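Local coordinates for protein beta-1,3-1,4-glucanase (Caldicellulosiruptor sp. F32, PDB 5H4R) that hydrolyses mixed-linkage beta-1,3-1,4-glucans as a family 5 glycoside hydrolase (lichenase), with cellotetraose bound here to an engineered variant, at residues I25-I30 with M391-R396; N111-K116 with W167-T172; Y306-L311 with R348-R353. The protein carries 1 engineered substitution. All coordinates share one frame; numbering follows the deposited sequence.

How the contacts relate
All three contacts lie outside the eight-stranded TIM barrel, among the helices and loops that surround it. Contact 1 joins the N-terminal loop to helix 385-395, so its 360 intervening residues include the whole barrel and both other contacts. Contact 2, between strand 113-114 and helix 156-173, comes before contact 3, which pairs helices 298-316 and 336-352. Contacts 1 and 3 are neighbours, centres about 14 Å apart, linked by probable hydrogen bonds from the Arg-348 and Arg-351 side chains to backbone oxygens of Ile-30 and Ala-395. Contact 2 sits across the chain's centre, about 41 Å from contact 1 and about 36 Å from contact 3, centre to centre. Contacts 1 and 3 join terminal segments and shell helices; contact 2 fastens a hairpin strand.

Contact 1 of 3, residues I25-I30 with M391-R396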
loop_
_atom_site.group_PDB
_atom_site.type_symbol
_atom_site.label_atom_id
_atom_site.label_comp_id
_atom_site.label_asym_id
_atom_site.label_seq_id
_atom_site.Cartn_x
_atom_site.Cartn_y
_atom_site.Cartn_z
ATOM N N ILE A 25 14.870 19.703 -9.337
ATOM C CA ILE A 25 14.263 18.470 -9.844
ATOM C C ILE A 25 15.032 18.031 -11.088
ATOM O O ILE A 25 15.214 18.840 -12.006
ATOM C CB ILE A 25 12.789 18.683 -10.159
ATOM C CG1 ILE A 25 12.022 19.089 -8.893
ATOM C CG2 ILE A 25 12.195 17.432 -10.752
ATOM C CD1 ILE A 25 10.570 19.575 -9.175
ATOM N N PRO A 26 15.469 16.779 -11.171
ATOM C CA PRO A 26 16.292 16.360 -12.305
ATOM C C PRO A 26 15.459 16.095 -13.550
ATOM O O PRO A 26 14.270 15.795 -13.486
ATOM C CB PRO A 26 16.947 15.066 -11.805
ATOM C CG PRO A 26 15.940 14.501 -10.867
ATOM C CD PRO A 26 15.327 15.696 -10.171
ATOM N N GLU A 27 16.130 16.200 -14.695
ATOM C CA GLU A 27 15.565 15.750 -15.964
ATOM C C GLU A 27 15.875 14.268 -16.132
ATOM O O GLU A 27 17.026 13.895 -16.392
ATOM C CB GLU A 27 16.129 16.572 -17.120
ATOM C CG GLU A 27 15.523 17.951 -17.226
ATOM C CD GLU A 27 14.054 17.905 -17.616
ATOM O OE1 GLU A 27 13.661 16.969 -18.345
ATOM O OE2 GLU A 27 13.295 18.800 -17.191
ATOM N N ILE A 28 14.849 13.434 -15.996
ATOM C CA ILE A 28 15.003 11.978 -15.998
ATOM C C ILE A 28 14.747 11.485 -17.414
ATOM O O ILE A 28 13.713 11.819 -18.014
ATOM C CB ILE A 28 14.025 11.299 -15.019
ATOM C CG1 ILE A 28 14.114 11.835 -13.579
ATOM C CG2 ILE A 28 14.221 9.764 -15.045
ATOM C CD1 ILE A 28 15.180 11.253 -12.734
ATOM N N LYS A 29 15.653 10.647 -17.916
ATOM C CA LYS A 29 15.564 10.051 -19.244
ATOM C C LYS A 29 15.474 8.538 -19.079
ATOM O O LYS A 29 16.499 7.857 -18.953
ATOM C CB LYS A 29 16.770 10.431 -20.089
ATOM C CG LYS A 29 17.063 11.928 -20.108
ATOM C CD LYS A 29 15.880 12.736 -20.639
ATOM C CE LYS A 29 16.181 14.236 -20.601
ATOM N NZ LYS A 29 15.020 15.067 -21.035
ATOM N N ILE A 30 14.247 8.026 -19.077
ATOM C CA ILE A 30 13.969 6.594 -19.096
ATOM C C ILE A 30 12.958 6.340 -20.210
ATOM O O ILE A 30 11.852 6.894 -20.184
ATOM C CB ILE A 30 13.414 6.085 -17.758
ATOM C CG1 ILE A 30 14.405 6.349 -16.612
ATOM C CG2 ILE A 30 13.108 4.588 -17.867
ATOM C CD1 ILE A 30 13.863 6.041 -15.249
ATOM N N MET A 391 7.632 14.190 -8.063
ATOM C CA MET A 391 6.796 13.069 -8.454
ATOM C C MET A 391 5.814 13.494 -9.526
ATOM O O MET A 391 5.577 12.757 -10.486
ATOM C CB MET A 391 6.082 12.509 -7.231
ATOM C CG MET A 391 7.066 11.947 -6.223
ATOM S SD MET A 391 6.276 10.986 -4.950
ATOM C CE MET A 391 5.439 12.274 -4.006
ATOM N N MET A 392 5.232 14.683 -9.384
ATOM C CA MET A 392 4.180 15.071 -10.317
ATOM C C MET A 392 4.722 15.266 -11.722
ATOM O O MET A 392 3.981 15.091 -12.702
ATOM C CB MET A 392 3.496 16.335 -9.822
ATOM C CG MET A 392 2.776 16.149 -8.539
ATOM S SD MET A 392 1.525 14.846 -8.659
ATOM C CE MET A 392 1.289 14.552 -6.904
ATOM N N LYS A 393 5.997 15.651 -11.833
ATOM C CA LYS A 393 6.623 15.848 -13.133
ATOM C C LYS A 393 6.578 14.587 -13.982
ATOM O O LYS A 393 6.459 14.677 -15.208
ATOM C CB LYS A 393 8.066 16.299 -12.941
ATOM C CG LYS A 393 8.809 16.598 -14.231
ATOM C CD LYS A 393 10.187 17.184 -13.922
ATOM C CE LYS A 393 11.011 17.425 -15.187
ATOM N NZ LYS A 393 10.362 18.407 -16.090
ATOM N N TYR A 394 6.649 13.412 -13.351
ATOM C CA TYR A 394 6.771 12.150 -14.068
ATOM C C TYR A 394 5.612 11.185 -13.845
ATOM O O TYR A 394 5.627 10.100 -14.419
ATOM C CB TYR A 394 8.095 11.455 -13.694
ATOM C CG TYR A 394 9.282 12.309 -14.116
ATOM C CD1 TYR A 394 9.620 12.405 -15.436
ATOM C CD2 TYR A 394 10.027 13.035 -13.188
ATOM C CE1 TYR A 394 10.692 13.198 -15.863
ATOM C CE2 TYR A 394 11.100 13.849 -13.598
ATOM C CZ TYR A 394 11.430 13.913 -14.926
ATOM O OH TYR A 394 12.482 14.711 -15.379
ATOM N N ALA A 395 4.596 11.548 -13.064
ATOM C CA ALA A 395 3.550 10.591 -12.716
ATOM C C ALA A 395 2.563 10.297 -13.844
ATOM O O ALA A 395 2.032 9.177 -13.924
ATOM C CB ALA A 395 2.759 11.098 -11.510
ATOM N N ARG A 396 2.253 11.275 -14.691
ATOM C CA ARG A 396 1.195 11.082 -15.662
ATOM C C ARG A 396 1.549 9.971 -16.632
ATOM O O ARG A 396 0.689 9.129 -16.974
ATOM C CB ARG A 396 0.908 12.391 -16.404
ATOM C CG ARG A 396 -0.337 12.345 -17.269
ATOM C CD ARG A 396 -0.425 13.556 -18.185
ATOM N NE ARG A 396 0.563 13.469 -19.261
ATOM C CZ ARG A 396 0.371 12.832 -20.414
ATOM N NH1 ARG A 396 -0.782 12.224 -20.668
ATOM N NH2 ARG A 396 1.337 12.805 -21.319
ATOM O OXT ARG A 396 2.673 9.891 -17.138
#
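Tyr-394 of the C-terminal segment reaches the extended N-terminal chain with its ring and takes hold of the backbone at Pro-26 and Ile-28 with its hydroxyl. Its CB packs on Arg-348 CB of helix 336-352, and the first torsion sets CG anti to the carbonyl carbon (chi1 -63°). At the far end of the ring CE2 lies 3.6 Å from Ile-28 CG1, while Ile-28 CB stands over the CE1 and CZ side of the ring, 4.1 Å from the ring centroid, in a CH-pi contact over the face. Lys-393 CG lies over the opposite face, offset toward the rim, so the ring is sandwiched between the two.

The tip then makes two bonds. Tyr-394 OH donates to Pro-26 O at 2.8 Å, in the carbonyl plane and on a lone pair, and the same OH accepts the backbone N-H of Ile-28, also at 2.8 Å, with an N-H...O angle of 166°. One hydroxyl thus serves a carbonyl and an amide on either side of Glu-27, fixing the course of the loop through three residues.

Lys-393 runs out alongside. Its CD meets Ile-25 CG2 at 3.8 Å, the two side chains sliding past each other in opposite directions, and its chain bends at the last torsion (chi4 62°). Its NZ forms a salt bridge of 3.2 Å with OE2 of Glu-27, approaching on the syn side and somewhat out of the carboxylate plane. The other oxygen, Glu-27 OE1, pairs with Lys-29 NZ at 3.6 Å.

Elsewhere Ile-28 rests on Val-295. A neutral hydroxyl used both ways holds the backbone, while the carboxylate between two lysines would probably be kept charged; the N-terminal loop is thereby joined to the C-terminal helix at the surface.

Contact 2 of 3, residues N111-K116 with W167-T172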
loop_
_atom_site.group_PDB
_atom_site.type_symbol
_atom_site.label_atom_id
_atom_site.label_comp_id
_atom_site.label_asym_id
_atom_site.label_seq_id
_atom_site.Cartn_x
_atom_site.Cartn_y
_atom_site.Cartn_z
ATOM N N ASN A 111 -17.070 -13.948 15.782
ATOM C CA ASN A 111 -17.021 -13.754 14.337
ATOM C C ASN A 111 -16.597 -12.342 13.956
ATOM O O ASN A 111 -16.962 -11.847 12.887
ATOM C CB ASN A 111 -18.351 -14.116 13.676
ATOM C CG ASN A 111 -18.171 -14.452 12.181
ATOM O OD1 ASN A 111 -17.076 -14.842 11.753
ATOM N ND2 ASN A 111 -19.227 -14.285 11.391
ATOM N N PHE A 112 -15.793 -11.698 14.799
ATOM C CA PHE A 112 -15.083 -10.461 14.451
ATOM C C PHE A 112 -16.033 -9.380 13.933
ATOM O O PHE A 112 -15.835 -8.793 12.859
ATOM C CB PHE A 112 -13.976 -10.706 13.407
ATOM C CG PHE A 112 -13.015 -11.829 13.744
ATOM C CD1 PHE A 112 -12.027 -11.668 14.706
ATOM C CD2 PHE A 112 -13.060 -13.021 13.040
ATOM C CE1 PHE A 112 -11.139 -12.684 14.991
ATOM C CE2 PHE A 112 -12.161 -14.042 13.317
ATOM C CZ PHE A 112 -11.200 -13.874 14.289
ATOM N N THR A 113 -17.033 -9.070 14.739
ATOM C CA THR A 113 -17.948 -7.995 14.383
ATOM C C THR A 113 -17.230 -6.666 14.485
ATOM O O THR A 113 -16.752 -6.307 15.564
ATOM C CB THR A 113 -19.166 -7.988 15.296
ATOM O OG1 THR A 113 -19.834 -9.246 15.224
ATOM C CG2 THR A 113 -20.129 -6.888 14.867
ATOM N N ILE A 114 -17.213 -5.913 13.389
ATOM C CA ILE A 114 -16.569 -4.597 13.375
ATOM C C ILE A 114 -17.469 -3.587 14.074
ATOM O O ILE A 114 -18.674 -3.503 13.804
ATOM C CB ILE A 114 -16.260 -4.148 11.937
ATOM C CG1 ILE A 114 -15.312 -5.133 11.234
ATOM C CG2 ILE A 114 -15.638 -2.762 11.951
ATOM C CD1 ILE A 114 -15.203 -4.895 9.735
ATOM N N SER A 115 -16.870 -2.816 14.977
ATOM C CA SER A 115 -17.548 -1.702 15.620
ATOM C C SER A 115 -18.173 -0.781 14.584
ATOM O O SER A 115 -17.499 -0.325 13.654
ATOM C CB SER A 115 -16.555 -0.908 16.468
ATOM O OG SER A 115 -17.000 0.433 16.600
ATOM N N LYS A 116 -19.468 -0.521 14.751
ATOM C CA LYS A 116 -20.161 0.369 13.829
ATOM C C LYS A 116 -19.531 1.760 13.806
ATOM O O LYS A 116 -19.399 2.357 12.733
ATOM C CB LYS A 116 -21.635 0.465 14.185
ATOM C CG LYS A 116 -22.435 1.244 13.154
ATOM C CD LYS A 116 -23.926 1.251 13.493
ATOM C CE LYS A 116 -24.724 2.098 12.509
ATOM N NZ LYS A 116 -24.287 3.526 12.507
ATOM N N TRP A 167 -13.927 -8.967 5.371
ATOM C CA TRP A 167 -14.230 -8.537 4.020
ATOM C C TRP A 167 -15.707 -8.664 3.695
ATOM O O TRP A 167 -16.206 -7.853 2.920
ATOM C CB TRP A 167 -13.343 -9.258 2.999
ATOM C CG TRP A 167 -12.031 -8.555 2.921
ATOM C CD1 TRP A 167 -10.793 -9.028 3.300
ATOM C CD2 TRP A 167 -11.823 -7.205 2.482
ATOM N NE1 TRP A 167 -9.848 -8.055 3.120
ATOM C CE2 TRP A 167 -10.444 -6.929 2.618
ATOM C CE3 TRP A 167 -12.667 -6.210 1.980
ATOM C CZ2 TRP A 167 -9.898 -5.701 2.275
ATOM C CZ3 TRP A 167 -12.118 -4.985 1.640
ATOM C CH2 TRP A 167 -10.747 -4.745 1.788
ATOM N N THR A 168 -16.448 -9.583 4.331
ATOM C CA THR A 168 -17.891 -9.575 4.143
ATOM C C THR A 168 -18.471 -8.266 4.660
ATOM O O THR A 168 -19.298 -7.625 4.000
ATOM C CB THR A 168 -18.537 -10.774 4.850
ATOM O OG1 THR A 168 -18.146 -11.994 4.223
ATOM C CG2 THR A 168 -20.052 -10.685 4.786
ATOM N N GLN A 169 -18.038 -7.849 5.855
ATOM C CA GLN A 169 -18.575 -6.642 6.464
ATOM C C GLN A 169 -18.171 -5.407 5.685
ATOM O O GLN A 169 -19.007 -4.540 5.410
ATOM C CB GLN A 169 -18.121 -6.518 7.912
ATOM C CG GLN A 169 -18.739 -7.548 8.811
ATOM C CD GLN A 169 -18.161 -7.502 10.191
ATOM O OE1 GLN A 169 -18.541 -6.649 11.015
ATOM N NE2 GLN A 169 -17.254 -8.427 10.480
ATOM N N VAL A 170 -16.884 -5.291 5.345
ATOM C CA VAL A 170 -16.414 -4.101 4.642
ATOM C C VAL A 170 -16.980 -4.061 3.226
ATOM O O VAL A 170 -17.483 -3.026 2.766
ATOM C CB VAL A 170 -14.878 -4.046 4.656
ATOM C CG1 VAL A 170 -14.369 -2.880 3.810
ATOM C CG2 VAL A 170 -14.392 -3.953 6.112
ATOM N N ALA A 171 -16.897 -5.175 2.498
ATOM C CA ALA A 171 -17.393 -5.169 1.127
ATOM C C ALA A 171 -18.882 -4.860 1.091
ATOM O O ALA A 171 -19.359 -4.146 0.197
ATOM C CB ALA A 171 -17.110 -6.507 0.446
ATOM N N THR A 172 -19.641 -5.379 2.060
ATOM C CA THR A 172 -21.072 -5.101 2.071
ATOM C C THR A 172 -21.331 -3.611 2.278
ATOM O O THR A 172 -22.183 -3.019 1.606
ATOM C CB THR A 172 -21.777 -5.947 3.150
ATOM O OG1 THR A 172 -21.682 -7.334 2.816
ATOM C CG2 THR A 172 -23.255 -5.587 3.232
#
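Gln-169 presents both ends of its side-chain amide to the backbone of 111-116, giving one hydrogen bond and receiving another. Its NE2 donates to Phe-112 O at 2.8 Å with an N-H...O angle of 166°; the acceptor lies in the amide plane of the glutamine, whereas the donor stands above the plane of the Phe-112 carbonyl. In return Gln-169 OE1 accepts the backbone N-H of Ile-114 at 2.8 Å, a nearly straight bond (172°) that falls on a lone pair in the plane of the side-chain carbonyl. The two bonds bracket Thr-113, and NE2 has a further partner in Ser-165 O, one turn back in its own helix. With all three bonds in place the amide can hardly flip, since exchanging its oxygen and nitrogen would set donor against donor and acceptor against acceptor.

Packing follows along the shaft. Chi2 of Gln-169 is anti (174°), which carries CD straight out from the helix to the strand. Ile-114 slides past it in the opposite direction: its CB comes within 3.5 Å of Gln-169 OE1, and its CD1 lies 3.8 Å from Gln-169 CB. That methyl also meets Val-170 CG2 at 3.8 Å, where the two side chains cross at about a right angle. An alanine at Gln-169 would probably leave Phe-112 O and Ile-114 N without these mates and set the short strand freer to shift.

Strand 113-114 pairs antiparallel with strand 107-108, in the excursion between barrel strand 96-99 and helix 116-131. Ser-115 caps the start of that helix through Trp-118 N. Ile-114 and Val-170 both touch Trp-103, Phe-112 meets Tyr-162 edge-to-face, and Trp-167 turns from helix 156-173 toward Phe-183 of barrel strand 181-184.

Contact 3 of 3, residues Y306-L311 with R348-R353; sequences YFMDKL and RAARAR
Two neighbouring helices of the TIM-barrel shell, 298-316 and 336-352, meet here through Met-308, Asp-309 and Arg-353, the last following helix 336-352 in the chain. The guanidinium takes Asp-309 side-on: Arg-353 NE at 2.8 Å and NH2 at 2.9 Å both bond to the single oxygen OD1. That oxygen lies in the guanidinium plane, yet both nitrogens approach it from the same face of the carboxylate, whose plane is turned 42° from theirs. Arg-353 NH1 bonds back to Ala-349 O at 2.9 Å, so three nitrogens fix the rotation of the group. A water bonds to Asp-309 OD2 at 2.6 Å and, weakly, to Arg-353 NH2.

Beside the salt bridge Met-308 CB touches Arg-353 CD at 3.6 Å. Chi2 of the methionine (-170°) carries SD to Ala-349 CB at 3.7 Å, and chi3, also anti, puts CE 3.8 Å from Ala-350 CB. The small alanine side chains are consistent with the close approach, Met-308 CA lying 6.7 Å from Ala-350 CA.

Inward, Met-308 also packs on Tyr-346 and on Ile-324 of barrel strand 322-327, the strand that connects the two helices in sequence.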
loop_
_atom_site.group_PDB
_atom_site.type_symbol
_atom_site.label_atom_id
_atom_site.label_comp_id
_atom_site.label_asym_id
_atom_site.label_seq_id
_atom_site.Cartn_x
_atom_site.Cartn_y
_atom_site.Cartn_z
ATOM N N TYR A 306 15.792 -2.993 -10.824
ATOM C CA TYR A 306 15.761 -4.450 -10.852
ATOM C C TYR A 306 14.379 -4.993 -10.531
ATOM O O TYR A 306 13.854 -5.837 -11.264
ATOM C CB TYR A 306 16.775 -5.051 -9.892
ATOM C CG TYR A 306 16.870 -6.559 -10.097
ATOM C CD1 TYR A 306 17.347 -7.063 -11.300
ATOM C CD2 TYR A 306 16.460 -7.461 -9.129
ATOM C CE1 TYR A 306 17.419 -8.409 -11.541
ATOM C CE2 TYR A 306 16.550 -8.840 -9.367
ATOM C CZ TYR A 306 17.022 -9.295 -10.576
ATOM O OH TYR A 306 17.120 -10.655 -10.857
ATOM N N PHE A 307 13.788 -4.577 -9.409
ATOM C CA PHE A 307 12.509 -5.187 -9.077
ATOM C C PHE A 307 11.428 -4.737 -10.058
ATOM O O PHE A 307 10.530 -5.514 -10.386
ATOM C CB PHE A 307 12.132 -4.907 -7.599
ATOM C CG PHE A 307 11.396 -3.614 -7.370
ATOM C CD1 PHE A 307 9.999 -3.547 -7.434
ATOM C CD2 PHE A 307 12.083 -2.476 -7.030
ATOM C CE1 PHE A 307 9.344 -2.366 -7.219
ATOM C CE2 PHE A 307 11.421 -1.282 -6.814
ATOM C CZ PHE A 307 10.040 -1.234 -6.894
ATOM N N MET A 308 11.518 -3.513 -10.568
ATOM C CA MET A 308 10.513 -3.050 -11.514
ATOM C C MET A 308 10.635 -3.795 -12.833
ATOM O O MET A 308 9.619 -4.156 -13.451
ATOM C CB MET A 308 10.648 -1.546 -11.706
ATOM C CG MET A 308 10.315 -0.747 -10.468
ATOM S SD MET A 308 10.217 0.981 -10.891
ATOM C CE MET A 308 9.801 1.679 -9.310
ATOM N N ASP A 309 11.869 -4.064 -13.269
ATOM C CA ASP A 309 12.068 -4.876 -14.462
ATOM C C ASP A 309 11.446 -6.258 -14.311
ATOM O O ASP A 309 10.819 -6.774 -15.244
ATOM C CB ASP A 309 13.555 -5.037 -14.764
ATOM C CG ASP A 309 14.170 -3.811 -15.413
ATOM O OD1 ASP A 309 13.431 -2.979 -16.001
ATOM O OD2 ASP A 309 15.421 -3.702 -15.344
ATOM N N LYS A 310 11.621 -6.892 -13.146
ATOM C CA LYS A 310 11.099 -8.241 -12.986
ATOM C C LYS A 310 9.573 -8.238 -12.958
ATOM O O LYS A 310 8.936 -9.158 -13.496
ATOM C CB LYS A 310 11.655 -8.885 -11.714
ATOM C CG LYS A 310 13.178 -9.046 -11.682
ATOM C CD LYS A 310 13.685 -9.996 -12.706
ATOM C CE LYS A 310 14.246 -9.308 -13.959
ATOM N NZ LYS A 310 14.880 -10.308 -14.905
ATOM N N LEU A 311 8.977 -7.217 -12.328
ATOM C CA LEU A 311 7.521 -7.081 -12.297
ATOM C C LEU A 311 6.960 -6.777 -13.681
ATOM O O LEU A 311 5.892 -7.288 -14.052
ATOM C CB LEU A 311 7.115 -5.993 -11.307
ATOM C CG LEU A 311 7.325 -6.294 -9.826
ATOM C CD1 LEU A 311 6.981 -5.084 -8.996
ATOM C CD2 LEU A 311 6.509 -7.497 -9.352
ATOM N N ARG A 348 9.213 7.936 -12.314
ATOM C CA ARG A 348 9.375 7.757 -13.762
ATOM C C ARG A 348 9.718 6.310 -14.123
ATOM O O ARG A 348 9.188 5.760 -15.104
ATOM C CB ARG A 348 10.457 8.687 -14.300
ATOM C CG ARG A 348 10.755 8.501 -15.807
ATOM C CD ARG A 348 9.536 8.694 -16.682
ATOM N NE ARG A 348 9.754 8.142 -18.019
ATOM C CZ ARG A 348 8.778 7.753 -18.844
ATOM N NH1 ARG A 348 7.510 7.853 -18.483
ATOM N NH2 ARG A 348 9.072 7.246 -20.038
ATOM N N ALA A 349 10.627 5.692 -13.368
ATOM C CA ALA A 349 10.956 4.294 -13.616
ATOM C C ALA A 349 9.699 3.432 -13.599
ATOM O O ALA A 349 9.527 2.536 -14.432
ATOM C CB ALA A 349 11.962 3.793 -12.590
ATOM N N ALA A 350 8.820 3.669 -12.637
ATOM C CA ALA A 350 7.579 2.910 -12.561
ATOM C C ALA A 350 6.673 3.217 -13.750
ATOM O O ALA A 350 6.139 2.304 -14.405
ATOM C CB ALA A 350 6.878 3.242 -11.246
ATOM N N ARG A 351 6.482 4.494 -14.048
ATOM C CA ARG A 351 5.553 4.858 -15.109
ATOM C C ARG A 351 6.026 4.337 -16.447
ATOM O O ARG A 351 5.215 3.936 -17.286
ATOM C CB ARG A 351 5.363 6.380 -15.188
ATOM C CG ARG A 351 4.512 6.846 -16.387
ATOM C CD ARG A 351 3.077 6.251 -16.379
ATOM N NE ARG A 351 2.426 6.683 -15.154
ATOM C CZ ARG A 351 1.746 5.915 -14.317
ATOM N NH1 ARG A 351 1.505 4.626 -14.580
ATOM N NH2 ARG A 351 1.263 6.472 -13.214
ATOM N N ALA A 352 7.339 4.351 -16.679
ATOM C CA ALA A 352 7.883 3.821 -17.922
ATOM C C ALA A 352 7.560 2.337 -18.092
ATOM O O ALA A 352 7.562 1.830 -19.217
ATOM C CB ALA A 352 9.404 4.015 -17.956
ATOM N N ARG A 353 7.309 1.638 -16.991
ATOM C CA ARG A 353 6.971 0.224 -16.988
ATOM C C ARG A 353 5.492 -0.015 -16.711
ATOM O O ARG A 353 5.095 -1.149 -16.449
ATOM C CB ARG A 353 7.835 -0.494 -15.958
ATOM C CG ARG A 353 9.315 -0.529 -16.370
ATOM C CD ARG A 353 10.151 -0.840 -15.173
ATOM N NE ARG A 353 11.590 -0.951 -15.437
ATOM C CZ ARG A 353 12.448 0.066 -15.402
ATOM N NH1 ARG A 353 12.039 1.302 -15.154
ATOM N NH2 ARG A 353 13.736 -0.143 -15.626
HETATM O O HOH W 1 16.419 -1.804 -16.881
#